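Local coordinates for glucose import ATP-binding protein GlcV (Sulfolobus solfataricus, PDB 1OXX), which hydrolyses ATP to power glucose uptake, as the energy-coupling subunit of the GlcSTUV ABC transporter, at residues 120-133 against 145-158. The protein carries 1 engineered substitution. Sequence-based numbering, arbitrary orientation. Where two conformers were deposited one is given.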
loop_
_atom_site.group_PDB
_atom_site.type_symbol
_atom_site.label_atom_id
_atom_site.label_comp_id
_atom_site.label_asym_id
_atom_site.label_seq_id
_atom_site.Cartn_x
_atom_site.Cartn_y
_atom_site.Cartn_z
ATOM N N ARG A 120 18.620 25.680 10.359
ATOM C CA ARG A 120 17.474 24.836 10.055
ATOM C C ARG A 120 17.903 23.461 9.553
ATOM O O ARG A 120 17.385 22.424 9.984
ATOM C CB ARG A 120 16.560 25.502 9.028
ATOM C CG ARG A 120 15.359 24.665 8.640
ATOM C CD ARG A 120 14.475 24.289 9.814
ATOM N NE ARG A 120 13.356 23.469 9.381
ATOM C CZ ARG A 120 12.621 22.694 10.175
ATOM N NH1 ARG A 120 12.868 22.632 11.477
ATOM N NH2 ARG A 120 11.630 21.977 9.653
ATOM N N VAL A 121 18.851 23.447 8.627
ATOM C CA VAL A 121 19.346 22.190 8.112
ATOM C C VAL A 121 19.957 21.352 9.237
ATOM O O VAL A 121 19.695 20.159 9.343
ATOM C CB VAL A 121 20.394 22.427 7.015
ATOM C CG1 VAL A 121 21.095 21.106 6.627
ATOM C CG2 VAL A 121 19.723 23.090 5.811
ATOM N N GLU A 122 20.771 21.975 10.083
ATOM C CA GLU A 122 21.391 21.235 11.186
ATOM C C GLU A 122 20.369 20.693 12.169
ATOM O O GLU A 122 20.537 19.584 12.682
ATOM C CB GLU A 122 22.451 22.063 11.893
ATOM C CG GLU A 122 23.707 22.193 11.054
ATOM C CD GLU A 122 24.886 22.736 11.832
ATOM O OE1 GLU A 122 25.632 23.548 11.262
ATOM O OE2 GLU A 122 25.072 22.318 13.009
ATOM N N GLU A 123 19.317 21.471 12.424
ATOM C CA GLU A 123 18.281 21.074 13.369
ATOM C C GLU A 123 17.568 19.821 12.860
ATOM O O GLU A 123 17.381 18.825 13.594
ATOM C CB GLU A 123 17.305 22.242 13.559
ATOM C CG GLU A 123 16.005 21.950 14.272
ATOM C CD GLU A 123 15.118 23.185 14.341
ATOM O OE1 GLU A 123 14.874 23.819 13.285
ATOM O OE2 GLU A 123 14.677 23.536 15.454
ATOM N N VAL A 124 17.171 19.845 11.598
ATOM C CA VAL A 124 16.481 18.716 11.022
ATOM C C VAL A 124 17.421 17.510 10.932
ATOM O O VAL A 124 17.037 16.384 11.185
ATOM C CB VAL A 124 15.909 19.083 9.641
ATOM C CG1 VAL A 124 15.252 17.906 9.000
ATOM C CG2 VAL A 124 14.936 20.245 9.793
ATOM N N ALA A 125 18.665 17.754 10.557
ATOM C CA ALA A 125 19.616 16.671 10.457
ATOM C C ALA A 125 19.845 16.016 11.823
ATOM O O ALA A 125 19.993 14.798 11.905
ATOM C CB ALA A 125 20.929 17.170 9.869
ATOM N N LYS A 126 19.877 16.801 12.895
ATOM C CA LYS A 126 20.046 16.214 14.232
ATOM C C LYS A 126 18.856 15.341 14.599
ATOM O O LYS A 126 19.017 14.236 15.130
ATOM C CB LYS A 126 20.248 17.308 15.263
ATOM N N ILE A 127 17.655 15.831 14.332
ATOM C CA ILE A 127 16.462 15.067 14.651
ATOM C C ILE A 127 16.436 13.722 13.916
ATOM O O ILE A 127 16.037 12.715 14.489
ATOM C CB ILE A 127 15.213 15.908 14.312
ATOM C CG1 ILE A 127 15.041 17.044 15.327
ATOM C CG2 ILE A 127 13.971 15.024 14.260
ATOM C CD1 ILE A 127 14.046 18.134 14.877
ATOM N N LEU A 128 16.913 13.691 12.667
ATOM C CA LEU A 128 16.898 12.495 11.853
ATOM C C LEU A 128 18.217 11.714 11.918
ATOM O O LEU A 128 18.460 10.786 11.140
ATOM C CB LEU A 128 16.547 12.861 10.399
ATOM C CG LEU A 128 15.125 13.367 10.143
ATOM C CD1 LEU A 128 14.916 13.795 8.709
ATOM C CD2 LEU A 128 14.124 12.282 10.508
ATOM N N ASP A 129 19.072 12.124 12.847
ATOM C CA ASP A 129 20.351 11.476 13.129
ATOM C C ASP A 129 21.252 11.285 11.915
ATOM O O ASP A 129 21.845 10.217 11.711
ATOM C CB ASP A 129 20.133 10.144 13.843
ATOM C CG ASP A 129 21.402 9.597 14.481
ATOM O OD1 ASP A 129 22.269 10.394 14.916
ATOM O OD2 ASP A 129 21.601 8.362 14.605
ATOM N N ILE A 130 21.373 12.355 11.127
ATOM C CA ILE A 130 22.326 12.391 10.009
ATOM C C ILE A 130 23.203 13.628 10.058
ATOM O O ILE A 130 23.864 13.974 9.084
ATOM C CB ILE A 130 21.634 12.312 8.626
ATOM C CG1 ILE A 130 20.430 13.253 8.572
ATOM C CG2 ILE A 130 21.251 10.868 8.334
ATOM C CD1 ILE A 130 19.828 13.453 7.205
ATOM N N HIS A 131 23.216 14.286 11.212
ATOM C CA HIS A 131 24.018 15.490 11.377
ATOM C C HIS A 131 25.504 15.210 11.123
ATOM O O HIS A 131 26.225 16.053 10.587
ATOM C CB HIS A 131 23.791 16.056 12.786
ATOM C CG HIS A 131 24.446 17.370 13.024
ATOM N ND1 HIS A 131 25.720 17.469 13.526
ATOM C CD2 HIS A 131 24.023 18.639 12.810
ATOM C CE1 HIS A 131 26.050 18.742 13.635
ATOM N NE2 HIS A 131 25.036 19.477 13.205
ATOM N N HIS A 132 25.943 14.012 11.491
ATOM C CA HIS A 132 27.348 13.640 11.406
ATOM C C HIS A 132 27.822 13.249 10.014
ATOM O O HIS A 132 29.016 13.025 9.806
ATOM C CB HIS A 132 27.667 12.506 12.379
ATOM C CG HIS A 132 26.828 11.280 12.183
ATOM N ND1 HIS A 132 25.470 11.261 12.416
ATOM C CD2 HIS A 132 27.157 10.019 11.801
ATOM C CE1 HIS A 132 24.998 10.047 12.182
ATOM N NE2 HIS A 132 26.005 9.277 11.800
ATOM N N VAL A 133 26.902 13.167 9.052
ATOM C CA VAL A 133 27.302 12.864 7.678
ATOM C C VAL A 133 26.900 13.980 6.692
ATOM O O VAL A 133 26.804 13.760 5.486
ATOM C CB VAL A 133 26.743 11.503 7.217
ATOM C CG1 VAL A 133 27.377 10.358 8.024
ATOM C CG2 VAL A 133 25.249 11.433 7.356
ATOM N N GLN A 145 20.902 6.123 5.504
ATOM C CA GLN A 145 21.265 7.524 5.547
ATOM C C GLN A 145 20.703 8.302 4.359
ATOM O O GLN A 145 20.273 9.434 4.525
ATOM C CB GLN A 145 22.779 7.682 5.637
ATOM C CG GLN A 145 23.311 7.263 6.992
ATOM C CD GLN A 145 24.820 7.143 7.054
ATOM O OE1 GLN A 145 25.491 7.025 6.023
ATOM N NE2 GLN A 145 25.366 7.178 8.271
ATOM N N GLN A 146 20.688 7.699 3.168
ATOM C CA GLN A 146 20.128 8.365 1.998
ATOM C C GLN A 146 18.640 8.589 2.218
ATOM O O GLN A 146 18.104 9.647 1.892
ATOM C CB GLN A 146 20.355 7.539 0.725
ATOM C CG GLN A 146 21.815 7.420 0.308
ATOM C CD GLN A 146 22.040 6.293 -0.672
ATOM O OE1 GLN A 146 21.113 5.538 -0.975
ATOM N NE2 GLN A 146 23.259 6.167 -1.172
ATOM N N GLN A 147 17.980 7.593 2.789
ATOM C CA GLN A 147 16.567 7.717 3.114
ATOM C C GLN A 147 16.323 8.881 4.056
ATOM O O GLN A 147 15.396 9.685 3.876
ATOM C CB GLN A 147 16.073 6.425 3.754
ATOM C CG GLN A 147 14.574 6.359 3.869
ATOM C CD GLN A 147 13.926 5.824 2.609
ATOM O OE1 GLN A 147 14.604 5.237 1.748
ATOM N NE2 GLN A 147 12.616 6.000 2.501
ATOM N N ARG A 148 17.151 8.976 5.081
ATOM C CA ARG A 148 17.016 10.040 6.044
ATOM C C ARG A 148 17.327 11.419 5.447
ATOM O O ARG A 148 16.661 12.397 5.804
ATOM C CB ARG A 148 17.833 9.737 7.294
ATOM C CG ARG A 148 17.271 8.570 8.072
ATOM C CD ARG A 148 18.164 8.088 9.168
ATOM N NE ARG A 148 17.519 6.992 9.879
ATOM C CZ ARG A 148 17.045 7.088 11.104
ATOM N NH1 ARG A 148 17.154 8.221 11.778
ATOM N NH2 ARG A 148 16.456 6.037 11.660
ATOM N N VAL A 149 18.298 11.517 4.539
ATOM C CA VAL A 149 18.557 12.794 3.889
ATOM C C VAL A 149 17.365 13.196 3.025
ATOM O O VAL A 149 16.970 14.352 3.009
ATOM C CB VAL A 149 19.830 12.728 3.045
ATOM C CG1 VAL A 149 20.007 13.990 2.230
ATOM C CG2 VAL A 149 20.999 12.497 3.958
ATOM N N ALA A 150 16.772 12.234 2.324
ATOM C CA ALA A 150 15.604 12.510 1.496
ATOM C C ALA A 150 14.425 12.976 2.359
ATOM O O ALA A 150 13.682 13.895 1.978
ATOM C CB ALA A 150 15.215 11.276 0.682
ATOM N N LEU A 151 14.242 12.350 3.520
ATOM C CA LEU A 151 13.189 12.776 4.422
ATOM C C LEU A 151 13.492 14.170 4.985
ATOM O O LEU A 151 12.607 15.001 5.067
ATOM C CB LEU A 151 13.033 11.768 5.542
ATOM C CG LEU A 151 11.855 11.915 6.482
ATOM C CD1 LEU A 151 10.544 11.967 5.732
ATOM C CD2 LEU A 151 11.891 10.763 7.474
ATOM N N ALA A 152 14.739 14.467 5.320
ATOM C CA ALA A 152 15.106 15.784 5.818
ATOM C C ALA A 152 14.813 16.842 4.770
ATOM O O ALA A 152 14.328 17.936 5.091
ATOM C CB ALA A 152 16.588 15.783 6.173
ATOM N N ARG A 153 15.166 16.556 3.526
ATOM C CA ARG A 153 14.860 17.477 2.426
ATOM C C ARG A 153 13.356 17.775 2.356
ATOM O O ARG A 153 12.939 18.917 2.159
ATOM C CB ARG A 153 15.357 16.896 1.105
ATOM C CG ARG A 153 15.109 17.786 -0.059
ATOM C CD ARG A 153 15.614 17.234 -1.369
ATOM N NE ARG A 153 15.038 15.942 -1.678
ATOM C CZ ARG A 153 15.407 15.193 -2.702
ATOM N NH1 ARG A 153 16.387 15.602 -3.502
ATOM N NH2 ARG A 153 14.835 14.018 -2.902
ATOM N N ALA A 154 12.540 16.738 2.512
ATOM C CA ALA A 154 11.081 16.891 2.490
ATOM C C ALA A 154 10.528 17.693 3.652
ATOM O O ALA A 154 9.462 18.297 3.515
ATOM C CB ALA A 154 10.436 15.548 2.478
ATOM N N LEU A 155 11.230 17.705 4.785
ATOM C CA LEU A 155 10.741 18.314 6.029
ATOM C C LEU A 155 11.321 19.687 6.337
ATOM O O LEU A 155 10.903 20.371 7.269
ATOM C CB LEU A 155 11.072 17.386 7.193
ATOM C CG LEU A 155 10.406 16.021 7.134
ATOM C CD1 LEU A 155 10.919 15.170 8.280
ATOM C CD2 LEU A 155 8.914 16.150 7.194
ATOM N N VAL A 156 12.292 20.090 5.539
ATOM C CA VAL A 156 13.064 21.288 5.864
ATOM C C VAL A 156 12.272 22.598 5.892
ATOM O O VAL A 156 12.636 23.518 6.615
ATOM C CB VAL A 156 14.329 21.397 4.959
ATOM C CG1 VAL A 156 13.999 21.933 3.602
ATOM C CG2 VAL A 156 15.360 22.238 5.648
ATOM N N LYS A 157 11.201 22.677 5.114
ATOM C CA LYS A 157 10.329 23.871 5.099
ATOM C C LYS A 157 9.091 23.744 5.993
ATOM O O LYS A 157 8.124 24.486 5.837
ATOM C CB LYS A 157 9.840 24.186 3.682
ATOM C CG LYS A 157 10.918 24.601 2.678
ATOM C CD LYS A 157 10.309 25.108 1.378
ATOM C CE LYS A 157 9.633 24.000 0.585
ATOM N NZ LYS A 157 9.026 24.507 -0.687
ATOM N N ASP A 158 9.111 22.814 6.929
ATOM C CA ASP A 158 7.950 22.565 7.790
ATOM C C ASP A 158 6.604 22.492 7.056
ATOM O O ASP A 158 5.752 23.368 7.099
ATOM C CB ASP A 158 7.840 23.572 8.921
ATOM C CG ASP A 158 7.148 22.978 10.137
ATOM O OD1 ASP A 158 7.620 21.912 10.617
ATOM O OD2 ASP A 158 6.126 23.477 10.661
HETATM O O HOH W 1 15.778 9.959 14.242
#
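Leu-128 and Ile-130 cover one side of helix 143-155 near Ala-152, in the helical subdomain of the ABC-ATPase domain. Helix 143-155 starts within the LSGAQ signature motif, whose last residue is Gln-145. Helix 114-127 ends in a Schellman motif with Asp-129 as C-prime residue, and the chain then turns Ile-130 back onto the partner helix. Leu-128 CD1 sits 3.6 Å from Ala-152 CB, while its CD2 meets Leu-151 CD2 with the two side chains at about a right angle. Ile-130 CD1 reaches Val-149 CG2 at 3.6 Å; its CG2 lies against Arg-148 CB.

Polar bonds flank this apolar patch. Arg-148 NH1 donates to Leu-128 O at 2.9 Å, from well above the carbonyl plane. At the other end, Arg-120 bends at chi2 (58°) and aims NE straight at Val-156 O, 2.9 Å away. Its NH2 makes a weak bond to Leu-155 O, and NH1 forms a salt bridge with Glu-123 OE1. A methionine in place of Arg-120 would probably leave Val-156 O without this donor and Glu-123 without its charged mate. Val-124 CG2 lies 3.4 Å above the centre of one face of the Arg-120 guanidinium.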